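Long-range contacts in CrmK (Actinoalloteichus sp. WH1-2216-6, PDB 5I1W), which is an FAD-linked oxidoreductase of the berberine-bridge-enzyme type that holds its flavin covalently and probably oxidises its substrate at the expense of oxygen: residues Y151-E156 against W201-D206; R35-T40 against S82-V87; I378-R383 against R396-K401; A221-A226 against L317-T322. All coordinates share one frame; numbering follows the deposited sequence.

Interaction 1: Y151-E156 against W201-D206; sequences YLHAVE and WLRSPD
W201 sits opposite two residues, H153 and A154, in a classic bulge between two antiparallel strands of the FAD-binding domain. The tight end lies here. W201 O takes a good bond from H153 N (2.9 Å) and a weak one from A154 N (3.4 Å), while W201 N gives to A154 O. The indole, with CG anti to its own carbonyl carbon (chi1 -81°), runs along the partner strand: CE3 meets A154 CB at 3.6 Å and CZ3 reaches E156 CB at 3.9 Å. With an alanine here, a gap would probably open beside A154 and E156, and D90 would lose the indole N-H. Toward S204 and P205 the pairing frays. R203 N still bonds Y151 O at 2.9 Å, and S204 OG approaches the edge of the Y151 ring, 3.3 Å from CE2, but P205 is exposed and touches that ring only at long range. R203 CD runs beside the imidazole, 3.6 Å from H153 ND1; the guanidinium NE goes to G94 O. Strand 166-172 continues the sheet beyond 152-160, strand 95-99 continues it beyond 196-202, and V155 packs on I197, an FAD-binding residue.

Interaction 2: R35-T40 against S82-V87; sequences RLPYST and SSMSHV
M84 reaches across P37 and Y38 where the end of strand 33-36 turns into helix 40-52, both segments belonging to the FAD-binding domain of the PCMH type. S39 takes the N-cap position of that helix. No direct hydrogen bond joins the segments, and most of the contact is van der Waals. The methionine chain carries the largest share: its CG lies 3.6 Å from P37 O and 3.7 Å from Y38 O. SD follows, 4.2 Å from P37 CG, and a bend at the last torsion (chi3 72°) brings CE to 4.0 Å from T40 N, beside the first turn of the helix. A second, smaller patch involves S83. Its CB comes up obliquely to the Y38 ring, 3.7 Å from CE1, and its OG is 4.0 Å from L36 CD2.

Polar links run mostly outward. Y38 OH and S83 OG both hydrogen-bond OD1 of N114 of the second subunit, so the two sides of this contact are tied together through the dimer partner. Y38 N is taken by the side chain of Q42 in the helix. The polar bridge between the backbones of the two segments is a single water: it donates to P37 O at 2.6 Å and accepts from S83 N at 3.1 Å.

Interaction 3: I378-R383 against R396-K401; sequences IAYGGR and RGASLK
I378 and K401 form a hydrogen-bonded antiparallel pair where strands 373-379 and 400-408 meet in the eight-stranded antiparallel sheet. I378 N gives to K401 O at 2.9 Å, and K401 N returns a bond to I378 O at 3.1 Å, lying in the carbonyl plane; both amides and both carbonyls of the pair are satisfied. Beyond A379 and L400 the regular bridges stop although the backbones stay close, and residues outside the pair serve the polar backbone: Y380 O accepts from R143 NH1 and A398 O from N385 ND2. A classic bulge sets S399 and L400 against the single residue L347. K401 NZ is shared: it makes a salt bridge to D346 and stands over the Y380 ring, 4.9 Å from its centroid, with further cation-pi contacts to Y138 and Y446, both FAD-binding residues. A leucine in place of Y380 would probably strip one aromatic face from the aliphatic part of the K401 chain, leave CD and CE less well packed, and cost Y138 its edge-to-face partner. Turned away from its own backbone N (chi1 -164°), the ring meets K401 CE in a CH-pi contact, CE off-centre, 3.4 Å from Y380 CZ.

Interaction 4: A221-A226 against L317-T322; sequences ASFHVA and LPWLAT
F223 and L317 pair through their backbones at the point where strand 311-318 ends and helix 319-326 begins. F223 N donates to L317 O at 2.8 Å, nearly along the C=O axis, and L317 N returns a bond to F223 O at 2.9 Å. One step on, W319 N, in the first turn of the helix, bonds A221 O at 3.1 Å from above the carbonyl plane, so the carbonyl just before the strand takes the first amide of the helix. S222 CB presses on L317 O at 3.1 Å.

The side chains close round this backbone core. F223 and W319 run alongside each other, F223 CE1 3.6 Å from W319 CD1, with the phenyl carbon at the edge of the indole and the ring planes 48° apart, an oblique aromatic pair. T322, one turn into the helix, sets OG1 3.7 Å from F223 CB and equally far from V225 CG2, the T322 and V225 side chains passing in opposite directions. The hydroxyl lies beside the backbone N (chi1 -69°), from where it also gives a weak bond to P318 O, the carbonyl that already accepts from T322 N.

Farther out, Y112 meets the W319 indole edge-to-face, and F223 packs on Q283 and P285 of strand 277-285. H14 and Y25 of the second subunit pack on A221 and L317. The chemistry implies a division of labour: backbone bonds fix the strand-to-helix turn, while van der Waals contacts, including those of the T322 hydroxyl, join helix and sheet without a charged pair across the segments.

How the interactions relate
Interactions 1 and 2 belong to the FAD-binding part and touch directly: E156 OE1 and T40 OG1 are 2.7 Å apart, a probable hydrogen bond, with their centres about 20 Å apart. Interactions 3 and 4 lie on one eight-stranded antiparallel sheet, their centres about 21 Å apart. Interaction 3 is nearest the active site, with the side chain of K401 about 7 Å from the FAD and that of I378 about 6 Å from the bound bipyridine ligand. The side chains of V155 and M84 lie about 8 Å from the FAD, that of W319 about 12 Å. Interactions 2 and 4, with centres about 32 Å apart, both meet the second subunit.

Interaction 1: Y151-E156 against W201-D206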
loop_
_atom_site.group_PDB
_atom_site.type_symbol
_atom_site.label_atom_id
_atom_site.label_comp_id
_atom_site.label_asym_id
_atom_site.label_seq_id
_atom_site.Cartn_x
_atom_site.Cartn_y
_atom_site.Cartn_z
ATOM N N TYR A 151 7.008 -13.684 20.269
ATOM C CA TYR A 151 5.660 -14.176 20.179
ATOM C C TYR A 151 5.470 -15.418 19.346
ATOM O O TYR A 151 4.346 -15.729 19.044
ATOM C CB TYR A 151 4.715 -13.064 19.699
ATOM C CG TYR A 151 4.777 -11.902 20.652
ATOM C CD1 TYR A 151 5.740 -10.922 20.482
ATOM C CD2 TYR A 151 3.944 -11.845 21.754
ATOM C CE1 TYR A 151 5.887 -9.903 21.365
ATOM C CE2 TYR A 151 4.056 -10.809 22.650
ATOM C CZ TYR A 151 5.049 -9.852 22.455
ATOM O OH TYR A 151 5.186 -8.817 23.317
ATOM N N LEU A 152 6.532 -16.157 19.026
ATOM C CA LEU A 152 6.421 -17.285 18.129
ATOM C C LEU A 152 6.141 -18.559 18.907
ATOM O O LEU A 152 6.981 -19.113 19.577
ATOM C CB LEU A 152 7.661 -17.440 17.305
ATOM C CG LEU A 152 7.644 -18.628 16.336
ATOM C CD1 LEU A 152 6.575 -18.457 15.280
ATOM C CD2 LEU A 152 9.052 -18.776 15.717
ATOM N N HIS A 153 4.913 -18.993 18.838
ATOM C CA HIS A 153 4.479 -20.125 19.601
ATOM C C HIS A 153 4.852 -21.403 18.872
ATOM O O HIS A 153 5.282 -22.373 19.495
ATOM C CB HIS A 153 2.987 -19.962 19.788
ATOM C CG HIS A 153 2.315 -21.108 20.452
ATOM N ND1 HIS A 153 2.275 -21.255 21.819
ATOM C CD2 HIS A 153 1.585 -22.132 19.940
ATOM C CE1 HIS A 153 1.557 -22.323 22.125
ATOM N NE2 HIS A 153 1.133 -22.878 21.004
ATOM N N ALA A 154 4.731 -21.391 17.537
ATOM C CA ALA A 154 4.936 -22.550 16.715
ATOM C C ALA A 154 5.213 -22.150 15.278
ATOM O O ALA A 154 4.852 -21.069 14.851
ATOM C CB ALA A 154 3.746 -23.492 16.803
ATOM N N VAL A 155 5.855 -23.038 14.535
ATOM C CA VAL A 155 6.063 -22.837 13.121
ATOM C C VAL A 155 5.843 -24.196 12.432
ATOM O O VAL A 155 6.103 -25.197 13.037
ATOM C CB VAL A 155 7.439 -22.192 12.895
ATOM C CG1 VAL A 155 8.575 -23.069 13.408
ATOM C CG2 VAL A 155 7.662 -21.860 11.454
ATOM N N GLU A 156 5.279 -24.210 11.216
ATOM C CA GLU A 156 5.141 -25.400 10.403
ATOM C C GLU A 156 6.093 -25.238 9.229
ATOM O O GLU A 156 6.038 -24.223 8.542
ATOM C CB GLU A 156 3.732 -25.555 9.879
ATOM C CG GLU A 156 3.497 -26.818 9.070
ATOM C CD GLU A 156 2.117 -26.851 8.418
ATOM O OE1 GLU A 156 1.940 -26.245 7.317
ATOM O OE2 GLU A 156 1.188 -27.479 9.012
ATOM N N TRP A 201 2.521 -19.469 14.123
ATOM C CA TRP A 201 1.501 -19.281 15.087
ATOM C C TRP A 201 2.092 -18.316 16.080
ATOM O O TRP A 201 3.184 -18.559 16.547
ATOM C CB TRP A 201 1.178 -20.581 15.802
ATOM C CG TRP A 201 0.267 -21.470 15.031
ATOM C CD1 TRP A 201 -1.057 -21.384 15.001
ATOM C CD2 TRP A 201 0.615 -22.569 14.169
ATOM N NE1 TRP A 201 -1.582 -22.336 14.199
ATOM C CE2 TRP A 201 -0.572 -23.091 13.678
ATOM C CE3 TRP A 201 1.811 -23.165 13.789
ATOM C CZ2 TRP A 201 -0.615 -24.193 12.808
ATOM C CZ3 TRP A 201 1.769 -24.267 12.956
ATOM C CH2 TRP A 201 0.563 -24.771 12.477
ATOM N N LEU A 202 1.324 -17.290 16.460
ATOM C CA LEU A 202 1.783 -16.214 17.319
ATOM C C LEU A 202 0.921 -16.083 18.548
ATOM O O LEU A 202 -0.299 -16.057 18.449
ATOM C CB LEU A 202 1.721 -14.883 16.591
ATOM C CG LEU A 202 2.486 -14.926 15.278
ATOM C CD1 LEU A 202 2.146 -13.749 14.377
ATOM C CD2 LEU A 202 3.958 -14.946 15.544
ATOM N N ARG A 203 1.575 -15.901 19.690
ATOM C CA ARG A 203 0.899 -15.850 20.949
ATOM C C ARG A 203 1.845 -15.360 21.991
ATOM O O ARG A 203 3.004 -15.742 21.958
ATOM C CB ARG A 203 0.524 -17.245 21.303
ATOM C CG ARG A 203 -0.090 -17.395 22.632
ATOM C CD ARG A 203 -0.314 -18.877 22.793
ATOM N NE ARG A 203 -1.452 -18.991 23.634
ATOM C CZ ARG A 203 -1.388 -19.056 24.941
ATOM N NH1 ARG A 203 -0.202 -19.069 25.552
ATOM N NH2 ARG A 203 -2.523 -19.109 25.635
ATOM N N SER A 204 1.388 -14.511 22.900
ATOM C CA SER A 204 2.246 -14.106 24.032
ATOM C C SER A 204 2.557 -15.294 24.934
ATOM O O SER A 204 1.696 -16.058 25.223
ATOM C CB SER A 204 1.593 -13.016 24.891
ATOM O OG SER A 204 1.310 -11.870 24.122
ATOM N N PRO A 205 3.800 -15.425 25.389
ATOM C CA PRO A 205 4.128 -16.564 26.238
ATOM C C PRO A 205 3.411 -16.548 27.585
ATOM O O PRO A 205 3.204 -17.588 28.169
ATOM C CB PRO A 205 5.639 -16.466 26.395
ATOM C CG PRO A 205 5.967 -15.019 26.176
ATOM C CD PRO A 205 4.960 -14.534 25.171
ATOM N N ASP A 206 2.973 -15.384 28.034
ATOM C CA ASP A 206 2.176 -15.277 29.257
ATOM C C ASP A 206 0.700 -14.894 29.041
ATOM O O ASP A 206 0.101 -14.234 29.873
ATOM C CB ASP A 206 2.878 -14.278 30.177
ATOM C CG ASP A 206 4.210 -14.833 30.730
ATOM O OD1 ASP A 206 4.710 -15.860 30.206
ATOM O OD2 ASP A 206 4.754 -14.254 31.694
#

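Interaction 2: R35-T40 against S82-V87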
loop_
_atom_site.group_PDB
_atom_site.type_symbol
_atom_site.label_atom_id
_atom_site.label_comp_id
_atom_site.label_asym_id
_atom_site.label_seq_id
_atom_site.Cartn_x
_atom_site.Cartn_y
_atom_site.Cartn_z
ATOM N N ARG A 35 6.419 -21.952 -9.076
ATOM C CA ARG A 35 5.308 -22.759 -8.571
ATOM C C ARG A 35 4.530 -21.928 -7.542
ATOM O O ARG A 35 5.101 -21.426 -6.595
ATOM C CB ARG A 35 5.855 -24.016 -7.969
ATOM C CG ARG A 35 4.865 -24.886 -7.261
ATOM C CD ARG A 35 3.858 -25.554 -8.193
ATOM N NE ARG A 35 4.468 -26.181 -9.361
ATOM C CZ ARG A 35 4.880 -27.437 -9.411
ATOM N NH1 ARG A 35 4.762 -28.243 -8.354
ATOM N NH2 ARG A 35 5.395 -27.885 -10.529
ATOM N N LEU A 36 3.227 -21.751 -7.737
ATOM C CA LEU A 36 2.400 -21.049 -6.737
ATOM C C LEU A 36 1.459 -22.006 -6.022
ATOM O O LEU A 36 0.422 -22.310 -6.576
ATOM C CB LEU A 36 1.552 -19.974 -7.403
ATOM C CG LEU A 36 2.304 -18.668 -7.618
ATOM C CD1 LEU A 36 3.254 -18.830 -8.791
ATOM C CD2 LEU A 36 1.318 -17.550 -7.887
ATOM N N PRO A 37 1.790 -22.446 -4.797
ATOM C CA PRO A 37 0.926 -23.425 -4.126
ATOM C C PRO A 37 -0.160 -22.775 -3.241
ATOM O O PRO A 37 -0.084 -21.570 -2.893
ATOM C CB PRO A 37 1.915 -24.218 -3.317
ATOM C CG PRO A 37 2.894 -23.157 -2.881
ATOM C CD PRO A 37 3.014 -22.217 -4.026
ATOM N N TYR A 38 -1.181 -23.578 -2.942
ATOM C CA TYR A 38 -2.357 -23.158 -2.171
ATOM C C TYR A 38 -2.454 -23.829 -0.825
ATOM O O TYR A 38 -3.178 -23.367 0.001
ATOM C CB TYR A 38 -3.637 -23.415 -2.949
ATOM C CG TYR A 38 -3.665 -22.602 -4.199
ATOM C CD1 TYR A 38 -3.920 -21.235 -4.142
ATOM C CD2 TYR A 38 -3.384 -23.170 -5.429
ATOM C CE1 TYR A 38 -3.924 -20.454 -5.282
ATOM C CE2 TYR A 38 -3.387 -22.410 -6.582
ATOM C CZ TYR A 38 -3.653 -21.046 -6.503
ATOM O OH TYR A 38 -3.634 -20.274 -7.638
ATOM N N SER A 39 -1.687 -24.895 -0.593
ATOM C CA SER A 39 -1.767 -25.613 0.637
ATOM C C SER A 39 -0.415 -26.201 0.959
ATOM O O SER A 39 0.459 -26.322 0.089
ATOM C CB SER A 39 -2.770 -26.740 0.474
ATOM O OG SER A 39 -2.290 -27.714 -0.439
ATOM N N THR A 40 -0.252 -26.611 2.204
ATOM C CA THR A 40 0.978 -27.239 2.640
ATOM C C THR A 40 1.374 -28.478 1.802
ATOM O O THR A 40 2.539 -28.641 1.497
ATOM C CB THR A 40 0.879 -27.611 4.122
ATOM O OG1 THR A 40 0.729 -26.415 4.890
ATOM C CG2 THR A 40 2.133 -28.341 4.586
ATOM N N SER A 82 2.826 -16.264 -2.286
ATOM C CA SER A 82 1.932 -15.096 -2.213
ATOM C C SER A 82 0.480 -15.472 -2.210
ATOM O O SER A 82 -0.330 -14.706 -1.787
ATOM C CB SER A 82 2.211 -14.112 -3.363
ATOM O OG SER A 82 1.900 -14.725 -4.604
ATOM N N SER A 83 0.127 -16.651 -2.674
ATOM C CA SER A 83 -1.269 -17.108 -2.556
ATOM C C SER A 83 -1.594 -17.897 -1.282
ATOM O O SER A 83 -2.674 -18.428 -1.150
ATOM C CB SER A 83 -1.632 -17.966 -3.760
ATOM O OG SER A 83 -1.467 -17.232 -4.965
ATOM N N MET A 84 -0.667 -18.010 -0.355
ATOM C CA MET A 84 -1.010 -18.545 0.974
ATOM C C MET A 84 -0.848 -17.399 1.947
ATOM O O MET A 84 0.245 -17.162 2.463
ATOM C CB MET A 84 -0.094 -19.701 1.328
ATOM C CG MET A 84 -0.433 -20.986 0.599
ATOM S SD MET A 84 0.904 -22.202 0.712
ATOM C CE MET A 84 0.795 -22.722 2.442
ATOM N N SER A 85 -1.931 -16.661 2.148
ATOM C CA SER A 85 -1.912 -15.424 2.937
ATOM C C SER A 85 -2.998 -15.362 4.022
ATOM O O SER A 85 -3.303 -14.294 4.554
ATOM C CB SER A 85 -2.104 -14.232 2.005
ATOM O OG SER A 85 -3.393 -14.299 1.402
ATOM N N HIS A 86 -3.612 -16.480 4.350
ATOM C CA HIS A 86 -4.589 -16.482 5.408
ATOM C C HIS A 86 -3.973 -16.008 6.762
ATOM O O HIS A 86 -2.790 -16.307 7.096
ATOM C CB HIS A 86 -5.181 -17.891 5.538
ATOM C CG HIS A 86 -6.035 -18.071 6.752
ATOM N ND1 HIS A 86 -7.355 -17.667 6.799
ATOM C CD2 HIS A 86 -5.753 -18.580 7.976
ATOM C CE1 HIS A 86 -7.859 -17.945 7.990
ATOM N NE2 HIS A 86 -6.902 -18.483 8.730
ATOM N N VAL A 87 -4.779 -15.253 7.509
ATOM C CA VAL A 87 -4.491 -14.819 8.855
ATOM C C VAL A 87 -5.784 -15.052 9.629
ATOM O O VAL A 87 -6.799 -14.598 9.198
ATOM C CB VAL A 87 -4.168 -13.305 8.916
ATOM C CG1 VAL A 87 -3.809 -12.918 10.325
ATOM C CG2 VAL A 87 -3.025 -12.939 7.974
HETATM O O HOH W 1 1.267 -19.427 -3.245
#

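Interaction 3: I378-R383 against R396-K401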
loop_
_atom_site.group_PDB
_atom_site.type_symbol
_atom_site.label_atom_id
_atom_site.label_comp_id
_atom_site.label_asym_id
_atom_site.label_seq_id
_atom_site.Cartn_x
_atom_site.Cartn_y
_atom_site.Cartn_z
ATOM N N ILE A 378 17.803 4.245 14.278
ATOM C CA ILE A 378 16.506 3.719 14.663
ATOM C C ILE A 378 16.574 3.321 16.128
ATOM O O ILE A 378 17.346 2.471 16.522
ATOM C CB ILE A 378 16.163 2.499 13.816
ATOM C CG1 ILE A 378 16.161 2.860 12.330
ATOM C CG2 ILE A 378 14.807 1.948 14.177
ATOM C CD1 ILE A 378 16.713 1.762 11.455
ATOM N N ALA A 379 15.748 3.910 16.946
ATOM C CA ALA A 379 15.695 3.546 18.337
ATOM C C ALA A 379 15.212 2.104 18.463
ATOM O O ALA A 379 14.407 1.630 17.647
ATOM C CB ALA A 379 14.741 4.471 19.077
ATOM N N TYR A 380 15.708 1.456 19.517
ATOM C CA TYR A 380 15.661 -0.015 19.731
ATOM C C TYR A 380 15.897 -0.234 21.230
ATOM O O TYR A 380 15.760 0.695 22.029
ATOM C CB TYR A 380 16.776 -0.681 18.903
ATOM C CG TYR A 380 16.687 -2.200 18.657
ATOM C CD1 TYR A 380 15.581 -2.775 18.007
ATOM C CD2 TYR A 380 17.760 -3.047 18.994
ATOM C CE1 TYR A 380 15.534 -4.165 17.761
ATOM C CE2 TYR A 380 17.727 -4.408 18.734
ATOM C CZ TYR A 380 16.610 -4.956 18.126
ATOM O OH TYR A 380 16.594 -6.275 17.840
ATOM N N GLY A 381 16.235 -1.438 21.635
ATOM C CA GLY A 381 16.405 -1.714 23.043
ATOM C C GLY A 381 15.092 -2.032 23.696
ATOM O O GLY A 381 14.245 -2.789 23.126
ATOM N N GLY A 382 14.959 -1.518 24.924
ATOM C CA GLY A 382 13.782 -1.685 25.777
ATOM C C GLY A 382 13.496 -3.142 26.027
ATOM O O GLY A 382 14.383 -3.882 26.341
ATOM N N ARG A 383 12.264 -3.558 25.825
ATOM C CA ARG A 383 11.853 -4.933 26.147
ATOM C C ARG A 383 12.636 -5.999 25.375
ATOM O O ARG A 383 12.732 -7.150 25.814
ATOM C CB ARG A 383 10.374 -5.100 25.890
ATOM C CG ARG A 383 9.773 -6.347 26.531
ATOM C CD ARG A 383 9.053 -6.022 27.829
ATOM N NE ARG A 383 8.332 -7.196 28.291
ATOM C CZ ARG A 383 7.119 -7.571 27.870
ATOM N NH1 ARG A 383 6.439 -6.862 26.962
ATOM N NH2 ARG A 383 6.578 -8.673 28.374
ATOM N N ARG A 396 21.188 -10.148 20.824
ATOM C CA ARG A 396 20.530 -9.094 21.585
ATOM C C ARG A 396 21.536 -8.125 22.118
ATOM O O ARG A 396 22.709 -8.354 21.951
ATOM C CB ARG A 396 19.622 -9.734 22.625
ATOM C CG ARG A 396 18.294 -9.947 21.937
ATOM C CD ARG A 396 17.509 -11.171 22.324
ATOM N NE ARG A 396 16.191 -10.635 22.474
ATOM C CZ ARG A 396 15.046 -11.120 22.053
ATOM N NH1 ARG A 396 14.930 -12.272 21.422
ATOM N NH2 ARG A 396 13.980 -10.377 22.316
ATOM N N GLY A 397 21.107 -7.002 22.688
ATOM C CA GLY A 397 22.085 -6.052 23.273
ATOM C C GLY A 397 22.369 -4.700 22.607
ATOM O O GLY A 397 22.906 -3.801 23.251
ATOM N N ALA A 398 22.015 -4.535 21.342
ATOM C CA ALA A 398 22.092 -3.232 20.702
ATOM C C ALA A 398 21.052 -2.336 21.339
ATOM O O ALA A 398 20.016 -2.817 21.781
ATOM C CB ALA A 398 21.825 -3.386 19.216
ATOM N N SER A 399 21.352 -1.047 21.427
ATOM C CA SER A 399 20.423 -0.027 21.888
ATOM C C SER A 399 19.844 0.717 20.704
ATOM O O SER A 399 18.877 1.463 20.824
ATOM C CB SER A 399 21.129 1.034 22.728
ATOM O OG SER A 399 22.029 0.493 23.679
ATOM N N LEU A 400 20.434 0.516 19.545
ATOM C CA LEU A 400 20.138 1.344 18.410
ATOM C C LEU A 400 20.590 0.583 17.163
ATOM O O LEU A 400 21.632 -0.032 17.157
ATOM C CB LEU A 400 20.906 2.623 18.679
ATOM C CG LEU A 400 20.896 3.893 17.919
ATOM C CD1 LEU A 400 21.042 3.456 16.476
ATOM C CD2 LEU A 400 19.692 4.784 18.199
ATOM N N LYS A 401 19.773 0.604 16.116
ATOM C CA LYS A 401 20.125 0.085 14.831
ATOM C C LYS A 401 20.401 1.212 13.868
ATOM O O LYS A 401 19.869 2.294 14.027
ATOM C CB LYS A 401 18.955 -0.739 14.324
ATOM C CG LYS A 401 18.640 -1.874 15.290
ATOM C CD LYS A 401 17.442 -2.713 14.866
ATOM C CE LYS A 401 17.714 -4.206 15.020
ATOM N NZ LYS A 401 18.744 -4.617 14.037
#

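Interaction 4: A221-A226 against L317-T322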
loop_
_atom_site.group_PDB
_atom_site.type_symbol
_atom_site.label_atom_id
_atom_site.label_comp_id
_atom_site.label_asym_id
_atom_site.label_seq_id
_atom_site.Cartn_x
_atom_site.Cartn_y
_atom_site.Cartn_z
ATOM N N ALA A 221 -3.789 2.777 22.756
ATOM C CA ALA A 221 -4.899 3.152 21.886
ATOM C C ALA A 221 -4.541 4.304 20.942
ATOM O O ALA A 221 -4.986 4.336 19.789
ATOM C CB ALA A 221 -6.132 3.498 22.714
ATOM N N SER A 222 -3.733 5.235 21.415
ATOM C CA SER A 222 -3.308 6.299 20.535
ATOM C C SER A 222 -2.027 6.929 20.994
ATOM O O SER A 222 -1.590 6.680 22.096
ATOM C CB SER A 222 -4.413 7.335 20.427
ATOM O OG SER A 222 -4.626 7.886 21.685
ATOM N N PHE A 223 -1.444 7.742 20.109
ATOM C CA PHE A 223 -0.092 8.208 20.229
ATOM C C PHE A 223 0.032 9.664 19.896
ATOM O O PHE A 223 -0.564 10.100 18.928
ATOM C CB PHE A 223 0.805 7.464 19.197
ATOM C CG PHE A 223 1.217 6.089 19.624
ATOM C CD1 PHE A 223 0.287 5.054 19.669
ATOM C CD2 PHE A 223 2.521 5.815 19.954
ATOM C CE1 PHE A 223 0.653 3.782 20.088
ATOM C CE2 PHE A 223 2.904 4.540 20.314
ATOM C CZ PHE A 223 1.968 3.522 20.396
ATOM N N HIS A 224 0.835 10.404 20.669
ATOM C CA HIS A 224 1.355 11.703 20.204
ATOM C C HIS A 224 2.491 11.444 19.204
ATOM O O HIS A 224 3.407 10.679 19.473
ATOM C CB HIS A 224 1.864 12.574 21.343
ATOM C CG HIS A 224 0.789 13.055 22.267
ATOM N ND1 HIS A 224 -0.233 13.894 21.856
ATOM C CD2 HIS A 224 0.568 12.812 23.583
ATOM C CE1 HIS A 224 -1.035 14.142 22.876
ATOM N NE2 HIS A 224 -0.562 13.513 23.941
ATOM N N VAL A 225 2.392 12.062 18.053
ATOM C CA VAL A 225 3.319 11.878 16.967
ATOM C C VAL A 225 3.976 13.202 16.648
ATOM O O VAL A 225 3.294 14.171 16.480
ATOM C CB VAL A 225 2.543 11.458 15.724
ATOM C CG1 VAL A 225 3.491 11.254 14.553
ATOM C CG2 VAL A 225 1.753 10.180 16.001
ATOM N N ALA A 226 5.291 13.254 16.569
ATOM C CA ALA A 226 5.994 14.429 16.060
ATOM C C ALA A 226 6.727 14.099 14.761
ATOM O O ALA A 226 7.336 13.040 14.607
ATOM C CB ALA A 226 6.975 14.950 17.086
ATOM N N LEU A 317 -2.744 10.527 17.011
ATOM C CA LEU A 317 -3.448 9.584 16.139
ATOM C C LEU A 317 -3.705 8.236 16.823
ATOM O O LEU A 317 -3.010 7.874 17.755
ATOM C CB LEU A 317 -2.610 9.333 14.917
ATOM C CG LEU A 317 -2.469 10.455 13.920
ATOM C CD1 LEU A 317 -1.413 10.090 12.906
ATOM C CD2 LEU A 317 -3.797 10.723 13.230
ATOM N N PRO A 318 -4.693 7.470 16.354
ATOM C CA PRO A 318 -4.783 6.100 16.886
ATOM C C PRO A 318 -3.606 5.214 16.420
ATOM O O PRO A 318 -2.939 5.487 15.394
ATOM C CB PRO A 318 -6.129 5.582 16.345
ATOM C CG PRO A 318 -6.914 6.817 16.048
ATOM C CD PRO A 318 -5.904 7.865 15.636
ATOM N N TRP A 319 -3.339 4.169 17.174
ATOM C CA TRP A 319 -2.153 3.381 16.890
ATOM C C TRP A 319 -2.041 2.939 15.434
ATOM O O TRP A 319 -1.011 3.146 14.798
ATOM C CB TRP A 319 -2.030 2.179 17.827
ATOM C CG TRP A 319 -1.004 1.320 17.297
ATOM C CD1 TRP A 319 0.348 1.555 17.277
ATOM C CD2 TRP A 319 -1.231 0.113 16.565
ATOM N NE1 TRP A 319 0.976 0.527 16.588
ATOM C CE2 TRP A 319 0.023 -0.366 16.151
ATOM C CE3 TRP A 319 -2.383 -0.609 16.233
ATOM C CZ2 TRP A 319 0.158 -1.537 15.421
ATOM C CZ3 TRP A 319 -2.257 -1.783 15.532
ATOM C CH2 TRP A 319 -0.995 -2.235 15.124
ATOM N N LEU A 320 -3.099 2.340 14.901
ATOM C CA LEU A 320 -2.998 1.713 13.596
ATOM C C LEU A 320 -2.715 2.792 12.570
ATOM O O LEU A 320 -1.962 2.577 11.667
ATOM C CB LEU A 320 -4.230 0.919 13.238
ATOM C CG LEU A 320 -4.152 0.261 11.843
ATOM C CD1 LEU A 320 -3.064 -0.801 11.790
ATOM C CD2 LEU A 320 -5.485 -0.358 11.412
ATOM N N ALA A 321 -3.276 3.966 12.753
ATOM C CA ALA A 321 -3.029 5.092 11.864
ATOM C C ALA A 321 -1.613 5.642 11.976
ATOM O O ALA A 321 -1.029 6.074 10.973
ATOM C CB ALA A 321 -4.072 6.210 12.123
ATOM N N THR A 322 -1.087 5.649 13.200
ATOM C CA THR A 322 0.306 6.028 13.486
ATOM C C THR A 322 1.234 5.084 12.747
ATOM O O THR A 322 2.252 5.485 12.121
ATOM C CB THR A 322 0.615 5.978 15.010
ATOM O OG1 THR A 322 -0.088 7.034 15.684
ATOM C CG2 THR A 322 2.058 6.140 15.287
#